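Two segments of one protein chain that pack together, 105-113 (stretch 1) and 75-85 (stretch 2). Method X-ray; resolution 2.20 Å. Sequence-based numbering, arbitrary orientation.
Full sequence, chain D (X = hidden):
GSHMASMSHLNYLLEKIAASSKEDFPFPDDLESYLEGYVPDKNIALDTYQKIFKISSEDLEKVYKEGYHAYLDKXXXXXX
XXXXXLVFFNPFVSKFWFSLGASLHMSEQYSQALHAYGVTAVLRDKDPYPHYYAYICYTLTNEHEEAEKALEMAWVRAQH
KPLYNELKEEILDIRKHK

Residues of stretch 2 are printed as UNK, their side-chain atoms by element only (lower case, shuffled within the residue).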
# COMPACT_ATOMS: atom_id res chain seq x y z
N HIS D 105 27.19 -5.27 5.07
CA HIS D 105 28.51 -5.87 5.23
C HIS D 105 28.69 -6.38 6.66
O HIS D 105 29.08 -7.53 6.88
CB HIS D 105 29.61 -4.86 4.88
CG HIS D 105 30.99 -5.43 4.83
ND1 HIS D 105 32.02 -4.82 4.14
CD2 HIS D 105 31.52 -6.54 5.39
CE1 HIS D 105 33.12 -5.54 4.27
NE2 HIS D 105 32.85 -6.59 5.02
N MET D 106 28.41 -5.52 7.63
CA MET D 106 28.52 -5.88 9.04
C MET D 106 27.51 -6.96 9.43
O MET D 106 27.72 -7.69 10.40
CB MET D 106 28.33 -4.65 9.93
CG MET D 106 29.39 -3.57 9.74
SD MET D 106 31.06 -4.17 10.05
CE MET D 106 30.91 -4.75 11.74
N SER D 107 26.43 -7.05 8.67
CA SER D 107 25.40 -8.05 8.91
C SER D 107 25.70 -9.36 8.18
O SER D 107 24.93 -10.31 8.24
CB SER D 107 24.03 -7.53 8.48
OG SER D 107 23.63 -6.42 9.27
N GLU D 108 26.83 -9.37 7.47
CA GLU D 108 27.27 -10.52 6.68
C GLU D 108 26.28 -10.87 5.57
O GLU D 108 26.18 -12.02 5.16
CB GLU D 108 27.52 -11.75 7.58
CG GLU D 108 28.65 -11.57 8.58
CD GLU D 108 28.88 -12.81 9.42
OE1 GLU D 108 28.51 -13.92 8.97
OE2 GLU D 108 29.44 -12.68 10.53
N GLN D 109 25.55 -9.86 5.11
CA GLN D 109 24.71 -10.01 3.93
C GLN D 109 25.48 -9.48 2.73
O GLN D 109 25.18 -8.40 2.21
CB GLN D 109 23.38 -9.27 4.11
CG GLN D 109 22.66 -9.59 5.41
CD GLN D 109 21.25 -9.04 5.44
OE1 GLN D 109 20.56 -8.98 4.42
NE2 GLN D 109 20.80 -8.64 6.63
N TYR D 110 26.47 -10.25 2.30
CA TYR D 110 27.47 -9.79 1.34
C TYR D 110 26.91 -9.58 -0.06
O TYR D 110 27.26 -8.61 -0.73
CB TYR D 110 28.63 -10.78 1.31
CG TYR D 110 29.32 -10.95 2.65
CD1 TYR D 110 29.90 -9.86 3.29
CD2 TYR D 110 29.37 -12.18 3.28
CE1 TYR D 110 30.52 -10.00 4.52
CE2 TYR D 110 29.99 -12.34 4.51
CZ TYR D 110 30.56 -11.24 5.12
OH TYR D 110 31.18 -11.39 6.34
N SER D 111 26.07 -10.51 -0.51
CA SER D 111 25.46 -10.42 -1.84
C SER D 111 24.77 -9.08 -2.06
O SER D 111 24.93 -8.45 -3.11
CB SER D 111 24.46 -11.56 -2.04
OG SER D 111 23.90 -11.52 -3.34
N GLN D 112 24.01 -8.64 -1.07
CA GLN D 112 23.30 -7.36 -1.15
C GLN D 112 24.23 -6.20 -0.83
O GLN D 112 24.04 -5.09 -1.33
CB GLN D 112 22.09 -7.37 -0.22
CG GLN D 112 21.00 -8.31 -0.67
CD GLN D 112 19.74 -8.19 0.15
OE1 GLN D 112 19.73 -7.58 1.22
NE2 GLN D 112 18.65 -8.77 -0.35
N ALA D 113 25.22 -6.45 0.02
CA ALA D 113 26.24 -5.45 0.33
C ALA D 113 27.03 -5.09 -0.92
O ALA D 113 27.35 -3.93 -1.15
CB ALA D 113 27.17 -5.96 1.42
N UNK D 75 23.49 -1.66 15.92
CA UNK D 75 22.16 -2.10 15.54
C UNK D 75 22.04 -2.02 14.03
O UNK D 75 21.45 -1.09 13.48
o UNK D 75 19.54 -2.87 15.40
c UNK D 75 19.70 -1.86 16.12
c UNK D 75 21.08 -1.24 16.22
o UNK D 75 18.77 -1.33 16.76
N UNK D 76 22.60 -3.02 13.36
CA UNK D 76 22.70 -3.02 11.90
C UNK D 76 21.33 -3.24 11.26
O UNK D 76 21.04 -2.66 10.21
c UNK D 76 25.79 -2.80 11.95
c UNK D 76 25.04 -3.96 12.10
c UNK D 76 27.03 -2.67 12.56
c UNK D 76 26.80 -4.86 13.49
c UNK D 76 27.53 -3.70 13.33
o UNK D 76 28.76 -3.58 13.93
c UNK D 76 25.56 -4.98 12.89
c UNK D 76 23.68 -4.10 11.45
N UNK D 77 20.51 -4.07 11.89
CA UNK D 77 19.16 -4.34 11.40
C UNK D 77 18.34 -3.05 11.28
O UNK D 77 17.64 -2.84 10.29
c UNK D 77 18.46 -5.33 12.31
N UNK D 78 18.43 -2.20 12.29
CA UNK D 78 17.71 -0.93 12.30
C UNK D 78 18.27 0.04 11.27
O UNK D 78 17.52 0.76 10.61
c UNK D 78 17.08 1.59 15.20
c UNK D 78 17.75 -0.30 13.69
n UNK D 78 16.34 3.46 16.69
c UNK D 78 16.30 2.89 15.31
c UNK D 78 17.05 1.05 13.78
N UNK D 79 19.59 0.05 11.13
CA UNK D 79 20.25 0.93 10.17
C UNK D 79 19.89 0.55 8.74
O UNK D 79 19.64 1.42 7.90
c UNK D 79 21.77 0.90 10.36
o UNK D 79 22.31 -0.33 9.91
N UNK D 80 19.84 -0.75 8.47
CA UNK D 80 19.49 -1.25 7.15
C UNK D 80 18.08 -0.82 6.75
O UNK D 80 17.85 -0.38 5.62
c UNK D 80 21.06 -3.23 7.14
c UNK D 80 19.59 -2.79 7.09
c UNK D 80 18.95 -3.33 5.82
c UNK D 80 21.26 -4.71 7.36
N UNK D 81 17.14 -0.94 7.69
CA UNK D 81 15.78 -0.47 7.49
C UNK D 81 15.73 1.00 7.07
O UNK D 81 15.06 1.36 6.11
c UNK D 81 13.54 -0.05 8.58
c UNK D 81 14.93 -0.66 8.77
o UNK D 81 14.80 -2.05 9.06
N UNK D 82 16.47 1.83 7.80
CA UNK D 82 16.48 3.27 7.57
C UNK D 82 17.10 3.65 6.22
O UNK D 82 16.53 4.44 5.47
c UNK D 82 16.53 3.84 10.02
c UNK D 82 17.25 4.00 8.69
c UNK D 82 17.44 5.47 8.34
N UNK D 83 18.26 3.08 5.91
CA UNK D 83 18.97 3.42 4.69
C UNK D 83 18.22 3.00 3.43
O UNK D 83 18.29 3.69 2.41
c UNK D 83 22.16 5.28 6.93
c UNK D 83 22.95 4.44 7.70
c UNK D 83 22.92 3.08 7.49
c UNK D 83 20.38 2.81 4.69
c UNK D 83 22.09 2.55 6.51
c UNK D 83 21.28 3.38 5.75
c UNK D 83 21.33 4.74 5.96
N UNK D 84 17.50 1.88 3.50
CA UNK D 84 16.66 1.46 2.38
C UNK D 84 15.57 2.48 2.08
O UNK D 84 15.27 2.76 0.92
c UNK D 84 17.37 -4.54 2.87
n UNK D 84 16.56 -4.67 3.91
c UNK D 84 16.04 0.08 2.65
c UNK D 84 17.03 -1.07 2.60
c UNK D 84 16.33 -2.38 2.28
n UNK D 84 17.28 -3.47 2.08
n UNK D 84 18.26 -5.48 2.60
N UNK D 85 14.97 3.03 3.14
CA UNK D 85 13.97 4.09 2.98
C UNK D 85 14.57 5.33 2.33
O UNK D 85 13.96 5.94 1.46
c UNK D 85 10.15 2.56 4.82
c UNK D 85 13.35 4.45 4.34
c UNK D 85 8.28 2.93 3.42
c UNK D 85 10.91 3.52 4.12
n UNK D 85 10.95 2.05 5.81
c UNK D 85 12.20 3.57 4.73
c UNK D 85 12.18 2.66 5.75
c UNK D 85 8.83 2.26 4.48
c UNK D 85 10.32 4.20 3.04
c UNK D 85 9.01 3.89 2.71

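Position 75 has four side-chain atoms: two carbons, the second carrying two oxygens. It touches nothing on stretch 1. One oxygen accepts a weak bond from the backbone N of position 78, which caps the helix. This is Asp 75.

Position 76 has one carbon, then a six-carbon ring bearing an oxygen. The ring lies against Met 106, whose CB sits over one face. This is Tyr 76. Met 106 CB is 3.5 Å from the Tyr 76 ring centroid and 12° off the normal, a CH-pi contact. Met 106 CE is 3.3 Å from Tyr 76 OH, so the methionine follows the ring out to its hydroxyl. Ser 107 OG is 3.2 Å from Tyr 76 CB.

Position 77 has a single carbon and no contact with stretch 1. It is Ala 77.

Position 78 has four carbons in a row ending in nitrogen, fully extended and out of reach of stretch 1. It is Lys 78.

Position 79 has one carbon and one oxygen. The oxygen turns back along the helix, and nothing here touches stretch 1. This is Ser 79, which is buried. Ser 79 OG donates to Tyr 76 O at 2.7 Å.

Position 80 has four carbons, forked at the first, with one arm two carbons long. Its CA-to-CB bond points toward stretch 1, and the end of the longer arm touches Ser 107 and Gln 109. This is Ile 80. Its CD1 is 3.5 Å from Ser 107 OG and 4.0 Å from Gln 109 NE2.

Position 81 has one carbon carrying an oxygen and a carbon. It does not reach stretch 1. This is Thr 81. Thr 81 OG1 donates to Ala 77 O at 3.2 Å.

Position 82 has three carbons, forked at the first. It is buried and remote from stretch 1: Val 82. Position 83 has one carbon and a six-carbon ring without oxygen, also buried and out of reach: Phe 83.

Position 84 has three carbons, a nitrogen, then a carbon carrying two more nitrogens. It reaches Gln 112. This is Arg 84. Its NH2 is 2.9 Å from Gln 112 OE1, which lies at the guanidinium edge, near its plane.

Position 85 has one carbon and fused five- and six-membered rings with one nitrogen, far from stretch 1: Trp 85.

The contact uses every fourth residue of the helix, Tyr 76, Ile 80 and Arg 84, which fall on one side. Stretch 1 meets them in order. Met 106 covers the tyrosine ring, Ser 107 bridges to the isoleucine, and Gln 112 meets the arginine. The contact is small, with 283 Å² buried in all.

Stretch 2 (75-85) DYAKSITVFRW
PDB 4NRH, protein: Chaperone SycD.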